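Local atomic coordinates of succinate--CoA ligase subunit alpha (PDB entry 6MEL), a protein that forms the alpha subunit of a two-chain ligase, with an N-terminal Rossmann-like CoA-binding domain followed by a CoA-ligase domain. Residues I3-N8 with P125-S130; K10-G15 with D67-F72; E26-Y31 with E132-I137. All blocks are in the same frame, centred on the assembly; numbering follows the deposited sequence.

Contact 1. Residues I3-N8 with P125-S130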
ATOM      1  N   ILE A   3      18.478 -20.835   1.026  1.00 44.97           N
ATOM      2  CA  ILE A   3      17.258 -21.264   1.742  1.00 43.75           C
ATOM      3  C   ILE A   3      16.138 -21.465   0.725  1.00 41.75           C
ATOM      4  O   ILE A   3      16.155 -20.835  -0.310  1.00 42.00           O
ATOM      5  CB  ILE A   3      16.856 -20.277   2.863  1.00 43.09           C
ATOM      6  CG1 ILE A   3      16.420 -18.911   2.322  1.00 41.75           C
ATOM      7  CG2 ILE A   3      17.965 -20.166   3.906  1.00 42.76           C
ATOM      8  CD1 ILE A   3      15.865 -17.985   3.378  1.00 41.86           C
ATOM      9  N   LEU A   4      15.209 -22.363   1.080  1.00 42.79           N
ATOM     10  CA  LEU A   4      13.874 -22.578   0.506  1.00 44.51           C
ATOM     11  C   LEU A   4      13.902 -23.188  -0.901  1.00 44.53           C
ATOM     12  O   LEU A   4      13.071 -23.974  -1.221  1.00 44.41           O
ATOM     13  CB  LEU A   4      13.084 -21.265   0.508  1.00 43.48           C
ATOM     14  CG  LEU A   4      12.713 -20.742   1.901  1.00 43.99           C
ATOM     15  CD1 LEU A   4      11.967 -19.434   1.788  1.00 43.15           C
ATOM     16  CD2 LEU A   4      11.859 -21.777   2.651  1.00 45.63           C
ATOM     17  N   VAL A   5      14.748 -22.696  -1.791  1.00 45.31           N
ATOM     18  CA  VAL A   5      14.717 -23.169  -3.151  1.00 45.34           C
ATOM     19  C   VAL A   5      16.165 -23.351  -3.604  1.00 46.32           C
ATOM     20  O   VAL A   5      17.103 -22.676  -3.097  1.00 42.34           O
ATOM     21  CB  VAL A   5      13.967 -22.219  -4.100  1.00 44.58           C
ATOM     22  CG1 VAL A   5      12.482 -22.100  -3.748  1.00 47.40           C
ATOM     23  CG2 VAL A   5      14.628 -20.842  -4.170  1.00 44.21           C
ATOM     24  N   ASN A   6      16.310 -24.237  -4.589  1.00 46.30           N
ATOM     25  CA  ASN A   6      17.606 -24.550  -5.207  1.00 49.77           C
ATOM     26  C   ASN A   6      17.370 -25.124  -6.603  1.00 49.14           C
ATOM     27  O   ASN A   6      16.233 -25.183  -7.089  1.00 46.15           O
ATOM     28  CB  ASN A   6      18.426 -25.495  -4.333  1.00 51.90           C
ATOM     29  CG  ASN A   6      17.800 -26.872  -4.227  1.00 53.91           C
ATOM     30  OD1 ASN A   6      17.182 -27.396  -5.155  1.00 57.22           O
ATOM     31  ND2 ASN A   6      17.997 -27.496  -3.093  1.00 55.41           N
ATOM     32  N   LYS A   7      18.459 -25.531  -7.267  1.00 52.77           N
ATOM     33  CA  LYS A   7      18.401 -25.885  -8.700  1.00 53.54           C
ATOM     34  C   LYS A   7      17.484 -27.081  -8.964  1.00 49.35           C
ATOM     35  O   LYS A   7      17.028 -27.216 -10.098  1.00 53.45           O
ATOM     36  CB  LYS A   7      19.791 -26.223  -9.251  1.00 63.31           C
ATOM     37  CG  LYS A   7      20.423 -27.450  -8.623  1.00 67.77           C
ATOM     38  CD  LYS A   7      21.877 -27.626  -8.958  1.00 74.41           C
ATOM     39  CE  LYS A   7      22.607 -28.272  -7.803  1.00 80.72           C
ATOM     40  NZ  LYS A   7      23.741 -29.089  -8.292  1.00 90.12           N
ATOM     41  N   ASN A   8      17.222 -27.916  -7.942  1.00 47.71           N
ATOM     42  CA  ASN A   8      16.415 -29.120  -8.085  1.00 50.21           C
ATOM     43  C   ASN A   8      14.952 -28.858  -7.734  1.00 50.32           C
ATOM     44  O   ASN A   8      14.122 -29.665  -8.067  1.00 49.01           O
ATOM     45  CB  ASN A   8      16.927 -30.267  -7.204  1.00 53.87           C
ATOM     46  CG  ASN A   8      18.341 -30.664  -7.600  1.00 60.22           C
ATOM     47  OD1 ASN A   8      18.680 -30.694  -8.787  1.00 57.87           O
ATOM     48  ND2 ASN A   8      19.198 -30.854  -6.614  1.00 65.06           N
ATOM     49  N   PRO A 125       8.949  -9.389  -6.074  1.00 36.27           N
ATOM     50  CA  PRO A 125       9.671  -9.883  -7.248  1.00 37.18           C
ATOM     51  C   PRO A 125      10.017 -11.373  -7.172  1.00 36.15           C
ATOM     52  O   PRO A 125      10.490 -11.906  -8.171  1.00 38.37           O
ATOM     53  CB  PRO A 125      10.916  -8.992  -7.243  1.00 37.72           C
ATOM     54  CG  PRO A 125      11.170  -8.806  -5.757  1.00 39.03           C
ATOM     55  CD  PRO A 125       9.793  -8.579  -5.187  1.00 38.34           C
ATOM     56  N   GLY A 126       9.763 -12.019  -6.026  1.00 35.49           N
ATOM     57  CA  GLY A 126       9.990 -13.444  -5.867  1.00 35.79           C
ATOM     58  C   GLY A 126      11.225 -13.798  -5.069  1.00 36.62           C
ATOM     59  O   GLY A 126      11.622 -13.082  -4.159  1.00 36.88           O
ATOM     60  N   ILE A 127      11.809 -14.952  -5.385  1.00 35.35           N
ATOM     61  CA  ILE A 127      12.930 -15.483  -4.604  1.00 37.27           C
ATOM     62  C   ILE A 127      14.011 -15.939  -5.580  1.00 39.86           C
ATOM     63  O   ILE A 127      13.703 -16.415  -6.672  1.00 39.28           O
ATOM     64  CB  ILE A 127      12.489 -16.606  -3.640  1.00 38.03           C
ATOM     65  CG1 ILE A 127      13.657 -17.193  -2.843  1.00 38.63           C
ATOM     66  CG2 ILE A 127      11.746 -17.708  -4.372  1.00 40.61           C
ATOM     67  CD1 ILE A 127      13.211 -18.108  -1.710  1.00 40.39           C
ATOM     68  N   ILE A 128      15.280 -15.751  -5.195  1.00 39.19           N
ATOM     69  CA  ILE A 128      16.381 -16.163  -6.047  1.00 40.04           C
ATOM     70  C   ILE A 128      17.463 -16.759  -5.167  1.00 39.16           C
ATOM     71  O   ILE A 128      17.838 -16.164  -4.147  1.00 39.17           O
ATOM     72  CB  ILE A 128      16.925 -15.013  -6.936  1.00 40.35           C
ATOM     73  CG1 ILE A 128      18.107 -15.485  -7.790  1.00 40.98           C
ATOM     74  CG2 ILE A 128      17.326 -13.777  -6.127  1.00 40.77           C
ATOM     75  CD1 ILE A 128      18.413 -14.627  -8.976  1.00 41.76           C
ATOM     76  N   THR A 129      17.974 -17.910  -5.607  1.00 41.21           N
ATOM     77  CA  THR A 129      19.192 -18.496  -5.062  1.00 41.85           C
ATOM     78  C   THR A 129      20.278 -18.344  -6.136  1.00 43.38           C
ATOM     79  O   THR A 129      20.201 -18.976  -7.187  1.00 43.15           O
ATOM     80  CB  THR A 129      18.988 -19.936  -4.595  1.00 42.94           C
ATOM     81  OG1 THR A 129      18.160 -19.884  -3.437  1.00 43.63           O
ATOM     82  CG2 THR A 129      20.294 -20.651  -4.253  1.00 44.77           C
ATOM     83  N   SER A 130      21.246 -17.469  -5.854  1.00 40.26           N
ATOM     84  CA  SER A 130      22.248 -16.964  -6.789  1.00 42.55           C
ATOM     85  C   SER A 130      22.875 -18.124  -7.580  1.00 43.49           C
ATOM     86  O   SER A 130      23.270 -19.110  -7.008  1.00 41.27           O
ATOM     87  CB  SER A 130      23.302 -16.190  -6.061  1.00 43.81           C
ATOM     88  OG  SER A 130      22.738 -15.147  -5.313  1.00 43.23           O
TER

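Contact 2. Residues K10-G15 with D67-F72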
ATOM      1  N   LYS A  10      11.310 -28.447  -7.849  1.00 44.38           N
ATOM      2  CA  LYS A  10      10.333 -28.492  -8.922  1.00 47.68           C
ATOM      3  C   LYS A  10       9.292 -27.393  -8.744  1.00 47.68           C
ATOM      4  O   LYS A  10       8.689 -27.294  -7.667  1.00 46.05           O
ATOM      5  CB  LYS A  10       9.625 -29.840  -8.913  1.00 50.35           C
ATOM      6  CG  LYS A  10      10.575 -31.023  -9.065  1.00 56.85           C
ATOM      7  CD  LYS A  10       9.957 -32.211  -9.764  1.00 63.53           C
ATOM      8  CE  LYS A  10      10.109 -33.491  -8.985  1.00 70.80           C
ATOM      9  NZ  LYS A  10       9.184 -33.459  -7.828  1.00 77.55           N
ATOM     10  N   VAL A  11       9.044 -26.653  -9.830  1.00 44.31           N
ATOM     11  CA  VAL A  11       8.205 -25.479  -9.813  1.00 43.38           C
ATOM     12  C   VAL A  11       7.152 -25.589 -10.910  1.00 42.67           C
ATOM     13  O   VAL A  11       7.517 -25.836 -12.046  1.00 44.58           O
ATOM     14  CB  VAL A  11       9.043 -24.212 -10.063  1.00 43.70           C
ATOM     15  CG1 VAL A  11       8.156 -22.968 -10.161  1.00 42.16           C
ATOM     16  CG2 VAL A  11      10.143 -24.040  -9.019  1.00 44.24           C
ATOM     17  N   ILE A  12       5.887 -25.294 -10.570  1.00 41.72           N
ATOM     18  CA  ILE A  12       4.850 -25.046 -11.536  1.00 40.33           C
ATOM     19  C   ILE A  12       4.542 -23.556 -11.558  1.00 41.97           C
ATOM     20  O   ILE A  12       4.702 -22.845 -10.544  1.00 39.96           O
ATOM     21  CB  ILE A  12       3.585 -25.855 -11.242  1.00 43.60           C
ATOM     22  CG1 ILE A  12       3.126 -25.656  -9.804  1.00 45.95           C
ATOM     23  CG2 ILE A  12       3.806 -27.318 -11.561  1.00 46.86           C
ATOM     24  CD1 ILE A  12       1.760 -26.233  -9.539  1.00 53.45           C
ATOM     25  N   VAL A  13       4.031 -23.102 -12.697  1.00 38.07           N
ATOM     26  CA  VAL A  13       3.692 -21.693 -12.877  1.00 37.56           C
ATOM     27  C   VAL A  13       2.174 -21.596 -13.031  1.00 39.71           C
ATOM     28  O   VAL A  13       1.597 -22.193 -13.915  1.00 38.16           O
ATOM     29  CB  VAL A  13       4.419 -21.126 -14.105  1.00 38.27           C
ATOM     30  CG1 VAL A  13       4.079 -19.676 -14.328  1.00 40.24           C
ATOM     31  CG2 VAL A  13       5.929 -21.336 -14.027  1.00 39.62           C
ATOM     32  N   GLN A  14       1.527 -20.816 -12.161  1.00 37.98           N
ATOM     33  CA  GLN A  14       0.111 -20.507 -12.335  1.00 37.81           C
ATOM     34  C   GLN A  14       0.052 -19.226 -13.178  1.00 37.51           C
ATOM     35  O   GLN A  14       0.769 -18.248 -12.908  1.00 38.09           O
ATOM     36  CB  GLN A  14      -0.599 -20.431 -10.985  1.00 37.95           C
ATOM     37  CG  GLN A  14      -0.703 -21.765 -10.256  1.00 38.56           C
ATOM     38  CD  GLN A  14      -1.151 -21.643  -8.825  1.00 37.22           C
ATOM     39  OE1 GLN A  14      -0.386 -21.917  -7.900  1.00 37.90           O
ATOM     40  NE2 GLN A  14      -2.404 -21.237  -8.639  1.00 36.96           N
ATOM     41  N   GLY A  15      -0.765 -19.258 -14.238  1.00 37.53           N
ATOM     42  CA  GLY A  15      -0.806 -18.186 -15.239  1.00 40.45           C
ATOM     43  C   GLY A  15       0.325 -18.322 -16.264  1.00 42.06           C
ATOM     44  O   GLY A  15       0.809 -17.341 -16.819  1.00 43.12           O
ATOM     45  N   ASP A  67       5.956 -29.141  -5.553  1.00 50.07           N
ATOM     46  CA  ASP A  67       5.328 -28.602  -4.354  1.00 50.11           C
ATOM     47  C   ASP A  67       5.652 -27.123  -4.170  1.00 45.28           C
ATOM     48  O   ASP A  67       5.381 -26.560  -3.100  1.00 42.00           O
ATOM     49  CB  ASP A  67       5.596 -29.464  -3.121  1.00 55.89           C
ATOM     50  CG  ASP A  67       7.038 -29.562  -2.690  1.00 58.89           C
ATOM     51  OD1 ASP A  67       7.885 -28.867  -3.275  1.00 57.36           O
ATOM     52  OD2 ASP A  67       7.292 -30.375  -1.796  1.00 69.49           O
ATOM     53  N   VAL A  68       6.164 -26.490  -5.227  1.00 43.14           N
ATOM     54  CA  VAL A  68       6.398 -25.076  -5.234  1.00 41.33           C
ATOM     55  C   VAL A  68       5.692 -24.486  -6.451  1.00 40.83           C
ATOM     56  O   VAL A  68       5.804 -25.027  -7.512  1.00 38.54           O
ATOM     57  CB  VAL A  68       7.905 -24.762  -5.224  1.00 42.50           C
ATOM     58  CG1 VAL A  68       8.142 -23.272  -5.204  1.00 42.41           C
ATOM     59  CG2 VAL A  68       8.589 -25.437  -4.037  1.00 44.77           C
ATOM     60  N   SER A  69       4.962 -23.383  -6.262  1.00 36.45           N
ATOM     61  CA  SER A  69       4.288 -22.723  -7.343  1.00 38.51           C
ATOM     62  C   SER A  69       4.722 -21.260  -7.432  1.00 38.91           C
ATOM     63  O   SER A  69       4.915 -20.555  -6.403  1.00 38.87           O
ATOM     64  CB  SER A  69       2.791 -22.824  -7.183  1.00 41.64           C
ATOM     65  OG  SER A  69       2.145 -22.226  -8.293  1.00 47.01           O
ATOM     66  N   LEU A  70       4.789 -20.774  -8.664  1.00 36.87           N
ATOM     67  CA  LEU A  70       5.126 -19.380  -8.986  1.00 37.33           C
ATOM     68  C   LEU A  70       3.906 -18.779  -9.696  1.00 36.37           C
ATOM     69  O   LEU A  70       3.480 -19.276 -10.777  1.00 35.54           O
ATOM     70  CB  LEU A  70       6.371 -19.369  -9.872  1.00 36.97           C
ATOM     71  CG  LEU A  70       6.778 -18.017 -10.470  1.00 37.07           C
ATOM     72  CD1 LEU A  70       7.042 -16.966  -9.416  1.00 37.03           C
ATOM     73  CD2 LEU A  70       8.037 -18.195 -11.294  1.00 39.11           C
ATOM     74  N   ILE A  71       3.324 -17.742  -9.087  1.00 34.81           N
ATOM     75  CA  ILE A  71       1.985 -17.259  -9.461  1.00 34.69           C
ATOM     76  C   ILE A  71       2.061 -15.876 -10.110  1.00 36.22           C
ATOM     77  O   ILE A  71       2.475 -14.882  -9.471  1.00 36.70           O
ATOM     78  CB  ILE A  71       1.070 -17.254  -8.233  1.00 35.23           C
ATOM     79  CG1 ILE A  71       0.985 -18.657  -7.617  1.00 35.50           C
ATOM     80  CG2 ILE A  71      -0.287 -16.666  -8.591  1.00 35.61           C
ATOM     81  CD1 ILE A  71       0.020 -18.794  -6.485  1.00 36.17           C
ATOM     82  N   PHE A  72       1.604 -15.801 -11.367  1.00 35.47           N
ATOM     83  CA  PHE A  72       1.615 -14.583 -12.192  1.00 35.69           C
ATOM     84  C   PHE A  72       0.203 -14.124 -12.572  1.00 37.84           C
ATOM     85  O   PHE A  72       0.078 -13.168 -13.335  1.00 37.12           O
ATOM     86  CB  PHE A  72       2.348 -14.794 -13.523  1.00 38.62           C
ATOM     87  CG  PHE A  72       3.853 -14.813 -13.401  1.00 39.02           C
ATOM     88  CD1 PHE A  72       4.554 -13.624 -13.241  1.00 40.33           C
ATOM     89  CD2 PHE A  72       4.567 -16.004 -13.470  1.00 40.60           C
ATOM     90  CE1 PHE A  72       5.944 -13.623 -13.132  1.00 40.83           C
ATOM     91  CE2 PHE A  72       5.962 -16.003 -13.360  1.00 41.67           C
ATOM     92  CZ  PHE A  72       6.640 -14.819 -13.177  1.00 39.38           C
TER
HETATM   93  O   HOH W   1       8.720 -28.924  -5.545  1.00 49.03           O

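Contact 3. Residues E26-Y31 with E132-I137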
ATOM      1  N   GLU A  26      10.619 -18.189 -19.020  1.00 45.16           N
ATOM      2  CA  GLU A  26      11.718 -18.533 -19.939  0.60 48.73           C
ATOM      3  C   GLU A  26      13.045 -18.103 -19.304  1.00 46.05           C
ATOM      4  O   GLU A  26      13.997 -18.871 -19.243  1.00 46.37           O
ATOM      5  CB  GLU A  26      11.447 -17.869 -21.295  0.60 53.86           C
ATOM      6  CG  GLU A  26      12.370 -18.306 -22.423  0.60 58.40           C
ATOM      7  CD  GLU A  26      11.936 -17.764 -23.779  0.60 60.57           C
ATOM      8  OE1 GLU A  26      11.831 -16.528 -23.922  0.60 62.36           O
ATOM      9  OE2 GLU A  26      11.663 -18.579 -24.678  0.60 66.82           O
ATOM     10  N   GLN A  27      13.100 -16.840 -18.836  1.00 46.18           N
ATOM     11  CA  GLN A  27      14.311 -16.361 -18.140  1.00 44.65           C
ATOM     12  C   GLN A  27      14.601 -17.217 -16.893  1.00 42.93           C
ATOM     13  O   GLN A  27      15.745 -17.543 -16.649  1.00 43.32           O
ATOM     14  CB  GLN A  27      14.209 -14.887 -17.782  1.00 44.52           C
ATOM     15  CG  GLN A  27      14.147 -13.992 -19.012  1.00 45.97           C
ATOM     16  CD  GLN A  27      14.624 -12.601 -18.687  1.00 47.84           C
ATOM     17  OE1 GLN A  27      14.679 -12.180 -17.529  1.00 49.55           O
ATOM     18  NE2 GLN A  27      15.055 -11.909 -19.720  1.00 48.35           N
ATOM     19  N   CYS A  28      13.576 -17.625 -16.133  1.00 42.51           N
ATOM     20  CA  CYS A  28      13.802 -18.468 -14.925  1.00 43.62           C
ATOM     21  C   CYS A  28      14.413 -19.828 -15.333  1.00 45.17           C
ATOM     22  O   CYS A  28      15.372 -20.316 -14.723  1.00 44.72           O
ATOM     23  CB  CYS A  28      12.521 -18.661 -14.118  1.00 44.33           C
ATOM     24  SG  CYS A  28      11.916 -17.123 -13.339  1.00 41.10           S
ATOM     25  N   MET A  29      13.867 -20.426 -16.386  1.00 44.53           N
ATOM     26  CA  MET A  29      14.390 -21.691 -16.896  1.00 47.07           C
ATOM     27  C   MET A  29      15.845 -21.545 -17.363  1.00 46.05           C
ATOM     28  O   MET A  29      16.688 -22.359 -16.983  1.00 44.55           O
ATOM     29  CB  MET A  29      13.521 -22.220 -18.035  1.00 47.86           C
ATOM     30  CG  MET A  29      12.206 -22.795 -17.528  1.00 51.02           C
ATOM     31  SD  MET A  29      10.961 -23.030 -18.867  1.00 58.85           S
ATOM     32  CE  MET A  29      10.733 -24.789 -18.706  1.00 65.61           C
ATOM     33  N   ALA A  30      16.155 -20.471 -18.089  1.00 45.20           N
ATOM     34  CA  ALA A  30      17.526 -20.240 -18.586  1.00 47.86           C
ATOM     35  C   ALA A  30      18.472 -20.056 -17.406  1.00 50.42           C
ATOM     36  O   ALA A  30      19.625 -20.430 -17.502  1.00 46.53           O
ATOM     37  CB  ALA A  30      17.604 -19.042 -19.518  1.00 47.67           C
ATOM     38  N   TYR A  31      17.982 -19.488 -16.294  1.00 45.43           N
ATOM     39  CA  TYR A  31      18.843 -19.286 -15.139  1.00 44.00           C
ATOM     40  C   TYR A  31      19.097 -20.601 -14.382  1.00 46.19           C
ATOM     41  O   TYR A  31      19.965 -20.637 -13.525  1.00 44.85           O
ATOM     42  CB  TYR A  31      18.180 -18.254 -14.216  1.00 46.09           C
ATOM     43  CG  TYR A  31      19.087 -17.650 -13.181  1.00 42.85           C
ATOM     44  CD1 TYR A  31      20.034 -16.711 -13.549  1.00 43.32           C
ATOM     45  CD2 TYR A  31      19.047 -18.056 -11.853  1.00 43.70           C
ATOM     46  CE1 TYR A  31      20.869 -16.124 -12.604  1.00 43.60           C
ATOM     47  CE2 TYR A  31      19.876 -17.477 -10.897  1.00 44.19           C
ATOM     48  CZ  TYR A  31      20.787 -16.502 -11.276  1.00 45.08           C
ATOM     49  OH  TYR A  31      21.632 -15.916 -10.362  1.00 48.54           O
ATOM     50  N   GLU A 132      21.672 -20.478  -9.125  1.00 50.56           N
ATOM     51  CA  GLU A 132      21.062 -21.800  -9.066  1.00 47.88           C
ATOM     52  C   GLU A 132      19.644 -21.769  -9.633  1.00 47.52           C
ATOM     53  O   GLU A 132      19.264 -22.647 -10.399  1.00 43.77           O
ATOM     54  CB  GLU A 132      21.016 -22.325  -7.638  1.00 54.03           C
ATOM     55  CG  GLU A 132      22.242 -23.099  -7.172  1.00 61.33           C
ATOM     56  CD  GLU A 132      21.961 -23.932  -5.914  1.00 67.41           C
ATOM     57  OE1 GLU A 132      21.220 -24.983  -6.003  1.00 63.08           O
ATOM     58  OE2 GLU A 132      22.442 -23.520  -4.822  1.00 69.50           O
ATOM     59  N   CYS A 133      18.812 -20.832  -9.154  1.00 46.28           N
ATOM     60  CA  CYS A 133      17.428 -20.773  -9.591  1.00 45.63           C
ATOM     61  C   CYS A 133      16.829 -19.428  -9.211  1.00 43.34           C
ATOM     62  O   CYS A 133      17.260 -18.761  -8.251  1.00 44.00           O
ATOM     63  CB  CYS A 133      16.582 -21.877  -8.972  1.00 48.40           C
ATOM     64  SG  CYS A 133      16.374 -21.694  -7.186  1.00 50.39           S
ATOM     65  N   LYS A 134      15.806 -19.055  -9.957  1.00 43.16           N
ATOM     66  CA  LYS A 134      15.056 -17.855  -9.645  1.00 44.82           C
ATOM     67  C   LYS A 134      13.575 -18.085  -9.959  1.00 42.09           C
ATOM     68  O   LYS A 134      13.219 -18.731 -10.954  1.00 41.80           O
ATOM     69  CB  LYS A 134      15.690 -16.656 -10.357  1.00 43.89           C
ATOM     70  CG  LYS A 134      15.141 -16.312 -11.728  1.00 44.22           C
ATOM     71  CD  LYS A 134      15.821 -15.123 -12.327  1.00 42.84           C
ATOM     72  CE  LYS A 134      15.267 -14.663 -13.666  1.00 44.84           C
ATOM     73  NZ  LYS A 134      14.054 -13.827 -13.474  1.00 48.72           N
ATOM     74  N   LEU A 135      12.718 -17.609  -9.054  1.00 39.26           N
ATOM     75  CA  LEU A 135      11.253 -17.743  -9.197  1.00 38.40           C
ATOM     76  C   LEU A 135      10.676 -16.342  -9.080  1.00 37.91           C
ATOM     77  O   LEU A 135      10.507 -15.818  -7.961  1.00 36.75           O
ATOM     78  CB  LEU A 135      10.681 -18.629  -8.096  1.00 39.41           C
ATOM     79  CG  LEU A 135      10.925 -20.139  -8.155  1.00 41.94           C
ATOM     80  CD1 LEU A 135      12.362 -20.480  -7.799  1.00 44.11           C
ATOM     81  CD2 LEU A 135      10.014 -20.829  -7.174  1.00 42.59           C
ATOM     82  N   GLY A 136      10.458 -15.711 -10.232  1.00 36.96           N
ATOM     83  CA  GLY A 136      10.029 -14.339 -10.242  1.00 36.92           C
ATOM     84  C   GLY A 136      10.701 -13.543 -11.336  1.00 38.25           C
ATOM     85  O   GLY A 136      11.063 -14.110 -12.382  1.00 37.94           O
ATOM     86  N   ILE A 137      10.797 -12.240 -11.089  1.00 35.14           N
ATOM     87  CA  ILE A 137      11.042 -11.239 -12.112  1.00 38.88           C
ATOM     88  C   ILE A 137      12.381 -10.531 -11.855  1.00 40.55           C
ATOM     89  O   ILE A 137      12.686  -9.501 -12.478  1.00 39.84           O
ATOM     90  CB  ILE A 137       9.894 -10.215 -12.167  1.00 39.47           C
ATOM     91  CG1 ILE A 137       9.808  -9.402 -10.873  1.00 41.12           C
ATOM     92  CG2 ILE A 137       8.565 -10.879 -12.535  1.00 40.13           C
ATOM     93  CD1 ILE A 137       8.815  -8.223 -10.943  1.00 41.80           C
TER
HETATM   94  O   HOH W   2      12.726 -12.724 -15.389  1.00 38.08           O

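Contact 1. Residues I3-N8 with P125-S130
V5 meets I127 and T129, the two residues of strand 126-129 whose side chains rise toward the N-terminal loop. V5 and I127 lie alongside each other, their side chains pointing oppositely. The touching atoms are V5 CG2 and I127 CD1, 3.9 Å apart. The side chain of I127 is extended, with CG1 anti to the backbone N (chi1 179°), and its terminal methyl CD1 is the atom that reaches L4 and V5. L4 crosses I127 at about a right angle. Its CB lies 3.9 Å from I127 CD1, so that one methyl meets both residues of the loop. T129 passes V5 in the same head-to-tail sense and brings OG1 to 3.0 Å from V5 O. T174 OG1 competes for the one proton of that hydroxyl, so the bond to V5 O is not settled. T129 OG1 also sits 3.7 Å from V5 CG2. The loop itself is held by a bond of 2.8 Å from V5 N to I3 O, a classic gamma turn about L4. Further on, N6 OD1 accepts from N8 N in an Asx turn. In this largely buried contact the N-terminal loop that leads into strand 10-14 lies on strand 126-129 of the second sheet. I127 also packs on T174 and V176 of strand 172-177. V5 touches C133 of strand 133-136, and I3 and L4 reach helix 188-197.

Contact 2. Residues K10-G15 with D67-F72
Strands 10-14 and 68-71 run parallel, with their axes 4.6 Å apart at the closest and 31° between their directions, and two residues bond through both backbone groups: I12 through N to V68 O and through O to L70 N, Q14 through N to L70 O and through O to F72 N. V11 and V13 pair instead with strand 34-39 on the other side. Strand 68-71 in turn adjoins strand 92-95, among the parallel strands of the sheet of a Rossmann-like domain.

V11, V13, V68 and L70 point to one face. There V11 CG1 meets L70 CB at 4.0 Å, and V13 CG1 lies at the edge of the F72 ring, in its plane, 3.8 Å from F72 CD2. I12, Q14, S69 and I71 point to the other face. S69 OG, anti to the backbone N (chi1 -177°), donates to Q14 OE1 at 2.6 Å. It arrives in the carbonyl plane on a lone pair, at 121° to the C=O bond. I71 lies beside Q14, pointing the same way, and its CD1 is 3.5 Å from Q14 OE1. At the start of the ladder a water links K10 O and D67 N.

Q14 NE2 donates to S81 O. Both ends of this buried amide therefore have a partner, which fixes its flip among apolar neighbours that include V57 of helix 57-64.

Contact 3. Residues E26-Y31 with E132-I137
K134 NZ is gripped by M138 O, by a water at 2.6 Å and, weakly, by G136 O at 3.2 Å. The same water donates to Q27 OE1 and so ties the lysine to helix 19-31. This helix of the Rossmann-like domain packs on the second strand of a beta hairpin, 126-129 with 133-136. The two elements run nearly antiparallel, at 166°. A classic beta bulge opens the strand, with E132 and C133 both facing T129.

From CB to CE the K134 chain is extended, and then chi4 (81°) bends it and places NZ. On its way CD lies over one face of the Y31 ring. With CG anti to the backbone N (chi1 -164°), that ring is carried toward the strand, its CD2 3.7 Å from C133 C. C133 CA sits in the ring plane at its edge. The phenol end reaches the hairpin turn, where Y31 OH bonds with E131 N.

T33 OG1, just beyond the helix, lies within hydrogen-bonding reach of both C28 O and K134 O, and its single proton can serve only one at a time. C28 lies between helix and strand: its SG is 3.3 Å from G136 O and 3.7 Å from K134 CG.

In the fold
All three contacts are largely buried, but contact 3 has partly exposed members, Q27 and Y31, and Q27 packs on the other protein chain, which touches neither contact 1 nor contact 2. Contact 2 is a backbone ladder among the parallel strands of the first sheet. Contact 1 is mostly apolar, with one shared hydroxyl. Contact 3 sets a helix against a strand, with an aromatic ring, a sulfur and a lysine. Contacts 1 and 3 hold the two strands of one hairpin, joined by a probable hydrogen bond between I127 O and L135 N (2.8 Å). Contacts 2 and 3 meet through L135, whose CD2 packs on V68 CG1 and V11 CG2.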